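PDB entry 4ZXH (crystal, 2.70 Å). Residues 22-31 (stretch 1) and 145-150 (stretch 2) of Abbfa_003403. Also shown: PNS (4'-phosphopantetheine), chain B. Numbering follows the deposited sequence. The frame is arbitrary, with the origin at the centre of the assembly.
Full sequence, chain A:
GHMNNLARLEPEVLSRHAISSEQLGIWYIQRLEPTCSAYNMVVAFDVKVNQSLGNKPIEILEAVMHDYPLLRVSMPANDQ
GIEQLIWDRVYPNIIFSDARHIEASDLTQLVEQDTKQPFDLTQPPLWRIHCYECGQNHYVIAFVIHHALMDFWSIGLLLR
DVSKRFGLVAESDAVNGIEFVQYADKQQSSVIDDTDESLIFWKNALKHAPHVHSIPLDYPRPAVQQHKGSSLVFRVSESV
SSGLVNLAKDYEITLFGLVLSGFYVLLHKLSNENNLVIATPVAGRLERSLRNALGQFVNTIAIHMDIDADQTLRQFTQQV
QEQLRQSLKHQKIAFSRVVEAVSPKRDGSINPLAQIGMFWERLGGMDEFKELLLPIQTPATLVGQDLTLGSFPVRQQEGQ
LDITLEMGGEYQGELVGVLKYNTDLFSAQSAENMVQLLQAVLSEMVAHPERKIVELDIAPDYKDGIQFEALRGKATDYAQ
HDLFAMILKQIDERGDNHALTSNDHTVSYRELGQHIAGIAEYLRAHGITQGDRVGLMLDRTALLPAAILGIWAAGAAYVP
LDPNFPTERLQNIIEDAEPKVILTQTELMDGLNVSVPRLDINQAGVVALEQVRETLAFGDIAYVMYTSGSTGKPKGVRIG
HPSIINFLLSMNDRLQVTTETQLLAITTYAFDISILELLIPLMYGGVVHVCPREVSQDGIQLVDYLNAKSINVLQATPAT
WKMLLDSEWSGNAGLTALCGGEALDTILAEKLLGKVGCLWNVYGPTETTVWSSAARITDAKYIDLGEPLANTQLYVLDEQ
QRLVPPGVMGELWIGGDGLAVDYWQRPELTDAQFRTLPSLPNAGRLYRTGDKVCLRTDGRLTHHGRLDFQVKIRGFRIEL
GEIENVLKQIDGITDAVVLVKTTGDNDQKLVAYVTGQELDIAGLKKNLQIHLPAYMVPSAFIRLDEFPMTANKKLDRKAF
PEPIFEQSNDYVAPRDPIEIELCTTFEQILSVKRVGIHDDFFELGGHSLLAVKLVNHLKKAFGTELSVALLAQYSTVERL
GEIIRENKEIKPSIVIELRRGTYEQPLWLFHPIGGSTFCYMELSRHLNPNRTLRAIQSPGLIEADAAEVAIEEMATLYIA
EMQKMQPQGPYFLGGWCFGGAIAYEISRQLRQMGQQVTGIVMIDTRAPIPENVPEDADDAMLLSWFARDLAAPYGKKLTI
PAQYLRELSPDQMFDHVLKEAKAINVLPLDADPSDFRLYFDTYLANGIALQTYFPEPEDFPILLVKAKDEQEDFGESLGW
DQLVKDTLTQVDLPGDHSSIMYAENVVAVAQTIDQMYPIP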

# COMPACT_ATOMS: atom_id res chain seq x y z
N GLU A 22 5.21 -23.49 -14.97
CA GLU A 22 5.52 -23.68 -13.55
C GLU A 22 6.79 -22.95 -13.14
O GLU A 22 7.02 -22.69 -11.97
CB GLU A 22 5.66 -25.16 -13.22
CG GLU A 22 4.40 -25.98 -13.40
CD GLU A 22 4.23 -26.48 -14.82
OE1 GLU A 22 4.73 -25.80 -15.73
OE2 GLU A 22 3.66 -27.57 -15.01
N GLN A 23 7.62 -22.63 -14.13
CA GLN A 23 8.87 -21.93 -13.89
C GLN A 23 8.71 -20.41 -14.00
O GLN A 23 9.42 -19.64 -13.35
CB GLN A 23 9.92 -22.40 -14.89
CG GLN A 23 10.69 -23.66 -14.50
CD GLN A 23 11.59 -24.12 -15.62
OE1 GLN A 23 11.16 -24.27 -16.76
NE2 GLN A 23 12.87 -24.28 -15.32
N LEU A 24 7.79 -19.98 -14.86
CA LEU A 24 7.60 -18.57 -15.16
C LEU A 24 7.37 -17.73 -13.91
O LEU A 24 8.00 -16.68 -13.74
CB LEU A 24 6.43 -18.43 -16.12
CG LEU A 24 5.79 -17.07 -16.34
CD1 LEU A 24 6.81 -16.10 -16.84
CD2 LEU A 24 4.65 -17.24 -17.35
N GLY A 25 6.49 -18.19 -13.03
CA GLY A 25 6.16 -17.41 -11.85
C GLY A 25 7.34 -17.20 -10.91
O GLY A 25 7.56 -16.09 -10.43
N ILE A 26 8.08 -18.26 -10.62
CA ILE A 26 9.25 -18.12 -9.76
C ILE A 26 10.29 -17.21 -10.42
O ILE A 26 10.83 -16.30 -9.79
CB ILE A 26 9.94 -19.45 -9.48
CG1 ILE A 26 8.93 -20.53 -9.05
CG2 ILE A 26 11.06 -19.21 -8.51
CD1 ILE A 26 8.23 -20.23 -7.79
N TRP A 27 10.57 -17.51 -11.68
CA TRP A 27 11.53 -16.73 -12.45
C TRP A 27 11.18 -15.26 -12.36
O TRP A 27 12.01 -14.45 -11.94
CB TRP A 27 11.54 -17.18 -13.90
CG TRP A 27 12.65 -16.61 -14.69
CD1 TRP A 27 13.87 -17.18 -14.93
CD2 TRP A 27 12.65 -15.34 -15.36
NE1 TRP A 27 14.63 -16.35 -15.72
CE2 TRP A 27 13.91 -15.21 -16.00
CE3 TRP A 27 11.72 -14.31 -15.50
CZ2 TRP A 27 14.26 -14.09 -16.74
CZ3 TRP A 27 12.06 -13.19 -16.24
CH2 TRP A 27 13.32 -13.09 -16.86
N TYR A 28 9.95 -14.94 -12.72
CA TYR A 28 9.48 -13.56 -12.70
C TYR A 28 9.72 -12.88 -11.35
O TYR A 28 10.24 -11.76 -11.29
CB TYR A 28 8.00 -13.50 -13.06
CG TYR A 28 7.44 -12.10 -13.14
CD1 TYR A 28 7.70 -11.28 -14.23
CD2 TYR A 28 6.63 -11.61 -12.14
CE1 TYR A 28 7.18 -9.99 -14.31
CE2 TYR A 28 6.12 -10.33 -12.20
CZ TYR A 28 6.39 -9.52 -13.28
OH TYR A 28 5.85 -8.24 -13.33
N ILE A 29 9.36 -13.55 -10.27
CA ILE A 29 9.51 -12.97 -8.95
C ILE A 29 10.99 -12.64 -8.67
O ILE A 29 11.29 -11.58 -8.12
CB ILE A 29 8.93 -13.92 -7.86
CG1 ILE A 29 7.43 -14.05 -8.08
CG2 ILE A 29 9.20 -13.38 -6.47
CD1 ILE A 29 6.73 -14.96 -7.13
N GLN A 30 11.90 -13.51 -9.10
CA GLN A 30 13.33 -13.25 -8.92
C GLN A 30 13.85 -12.06 -9.73
O GLN A 30 14.73 -11.35 -9.25
CB GLN A 30 14.16 -14.48 -9.25
CG GLN A 30 15.56 -14.45 -8.64
CD GLN A 30 15.51 -14.45 -7.12
OE1 GLN A 30 15.00 -15.38 -6.52
NE2 GLN A 30 16.05 -13.42 -6.50
N ARG A 31 13.33 -11.84 -10.94
CA ARG A 31 13.66 -10.61 -11.69
C ARG A 31 13.05 -9.40 -11.01
O ARG A 31 13.65 -8.33 -10.95
CB ARG A 31 13.20 -10.66 -13.15
CG ARG A 31 14.15 -11.39 -14.05
CD ARG A 31 15.52 -10.72 -14.04
NE ARG A 31 15.69 -9.84 -15.19
CZ ARG A 31 16.20 -10.23 -16.35
NH1 ARG A 31 16.60 -11.48 -16.48
NH2 ARG A 31 16.33 -9.39 -17.36
N ILE A 145 19.68 -24.80 -4.06
CA ILE A 145 19.18 -24.85 -5.43
C ILE A 145 18.00 -23.91 -5.58
O ILE A 145 17.04 -23.98 -4.80
CB ILE A 145 18.71 -26.28 -5.85
CG1 ILE A 145 19.83 -27.28 -5.76
CG2 ILE A 145 18.26 -26.26 -7.26
CD1 ILE A 145 19.83 -28.11 -4.50
N HIS A 146 18.04 -23.05 -6.58
CA HIS A 146 16.92 -22.15 -6.78
C HIS A 146 15.70 -22.90 -7.31
O HIS A 146 15.81 -23.76 -8.20
CB HIS A 146 17.30 -21.03 -7.74
CG HIS A 146 16.34 -19.89 -7.73
ND1 HIS A 146 15.13 -19.95 -8.38
CD2 HIS A 146 16.40 -18.68 -7.14
CE1 HIS A 146 14.49 -18.80 -8.21
NE2 HIS A 146 15.24 -18.02 -7.45
N HIS A 147 14.54 -22.59 -6.74
CA HIS A 147 13.29 -23.31 -7.02
C HIS A 147 12.83 -23.13 -8.49
O HIS A 147 12.09 -23.97 -9.03
CB HIS A 147 12.22 -22.84 -6.04
CG HIS A 147 11.07 -23.80 -5.87
ND1 HIS A 147 10.55 -24.54 -6.90
CD2 HIS A 147 10.32 -24.08 -4.77
CE1 HIS A 147 9.53 -25.26 -6.44
NE2 HIS A 147 9.38 -25.00 -5.16
N ALA A 148 13.28 -22.07 -9.16
CA ALA A 148 13.04 -21.95 -10.60
C ALA A 148 13.66 -23.10 -11.39
O ALA A 148 13.20 -23.43 -12.49
CB ALA A 148 13.55 -20.61 -11.14
N LEU A 149 14.70 -23.73 -10.82
CA LEU A 149 15.39 -24.80 -11.53
C LEU A 149 14.73 -26.15 -11.26
O LEU A 149 14.50 -26.92 -12.19
CB LEU A 149 16.86 -24.86 -11.15
CG LEU A 149 17.71 -25.82 -12.00
CD1 LEU A 149 17.88 -25.33 -13.46
CD2 LEU A 149 19.07 -26.13 -11.36
N MET A 150 14.44 -26.45 -10.00
CA MET A 150 13.79 -27.73 -9.70
C MET A 150 13.04 -27.66 -8.39
O MET A 150 13.24 -26.75 -7.59
CB MET A 150 14.81 -28.89 -9.70
CG MET A 150 16.00 -28.82 -8.71
SD MET A 150 17.14 -30.27 -8.76
CE MET A 150 18.07 -29.93 -10.23
O23 PNS B . 1.43 -10.42 -11.98
P24 PNS B . 1.75 -11.37 -13.10
O25 PNS B . 0.77 -11.49 -14.24
O27 PNS B . 1.89 -12.82 -12.41
C28 PNS B . 2.79 -13.01 -11.32
C29 PNS B . 2.75 -14.47 -10.91
C30 PNS B . 3.12 -15.26 -12.17
C31 PNS B . 1.34 -14.83 -10.44
C32 PNS B . 3.73 -14.71 -9.76
O33 PNS B . 3.54 -13.65 -8.81
C34 PNS B . 3.53 -16.07 -9.13
O35 PNS B . 3.68 -17.11 -9.77
N36 PNS B . 3.18 -16.14 -7.86
C37 PNS B . 2.95 -17.40 -7.17
C38 PNS B . 3.94 -17.48 -6.01
C39 PNS B . 4.33 -18.90 -5.77
O40 PNS B . 4.48 -19.67 -6.71
N41 PNS B . 4.48 -19.22 -4.49
C42 PNS B . 4.86 -20.49 -3.93
C43 PNS B . 4.53 -20.28 -2.47
S44 PNS B . 2.90 -21.00 -2.17

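Stretch 1 is helical, as its i to i+4 backbone bonds attest (Trp-27 N to Gln-23 O, 2.9 Å; Gln-30 N to Ile-26 O, 3.1 Å). Stretch 2 leaves a strand after His-146 and turns through residues 147-149, which have helical phi/psi without the regular bonds. The turn is nonetheless tied by one backbone hydrogen bond, Leu-149 N to His-146 O at 2.8 Å. More than a hundred residues separate the two segments in sequence, and together they bury 319 Å². The backbones come nearest at Gln-23 and Ala-148, whose CA atoms lie 5.3 Å apart.

Two hydrogen bonds cross the contact, each involving a glutamine of the helix. In the first, Gln-23 NE2 donates to Ala-148 O over 3.0 Å with an N-H...O angle of 158°. The CA-to-CB bond of Gln-23 points sideways, but chi1 of -86° (m) and chi2 of 174° (t) carry the amide closer to the turn. An amide suits this place because its nitrogen can serve a main-chain carbonyl; NE2 is also hydrogen-bonded elsewhere in the structure. In the second, the direction is reversed with respect to the helix: His-146 NE2 donates to Gln-30 OE1 over 2.8 Å at 165°. Gln-30 points toward stretch 2 and folds its chain through chi1 t and chi2 p, so that OE1 meets the imidazole at its edge, near the ring plane, where the N-H lies.

The other ring nitrogen of His-146 works within its own stretch. Ala-148 N donates to His-146 ND1 at 2.9 Å and 159°, so ND1 is an acceptor while NE2 is a donor. Through these two bonds the imidazole links the backbone of the turn to the helix, and the geometry accounts for both of its nitrogens.

Apolar packing fills the space between the polar contacts. Ile-26, pointing toward stretch 2, places CG2 3.9 Å from Ala-148 CB and 3.7 Å from Ala-148 N. Ile-26 CG2 also lies 3.5 Å from His-146 CE1, again at the ring edge near its plane. Ile-26 has 65 Å² covered by stretch 2, and Ala-148 has 72 Å² covered by the helix, the largest share of any residue here. Ala-148 CB also comes within 4.3 Å of the helix backbone at Trp-27 N, as a small side chain allows. The other branch of Ile-26 reaches the bound 4'-phosphopantetheine, with Ile-26 CD1 3.9 Å from PNS O40.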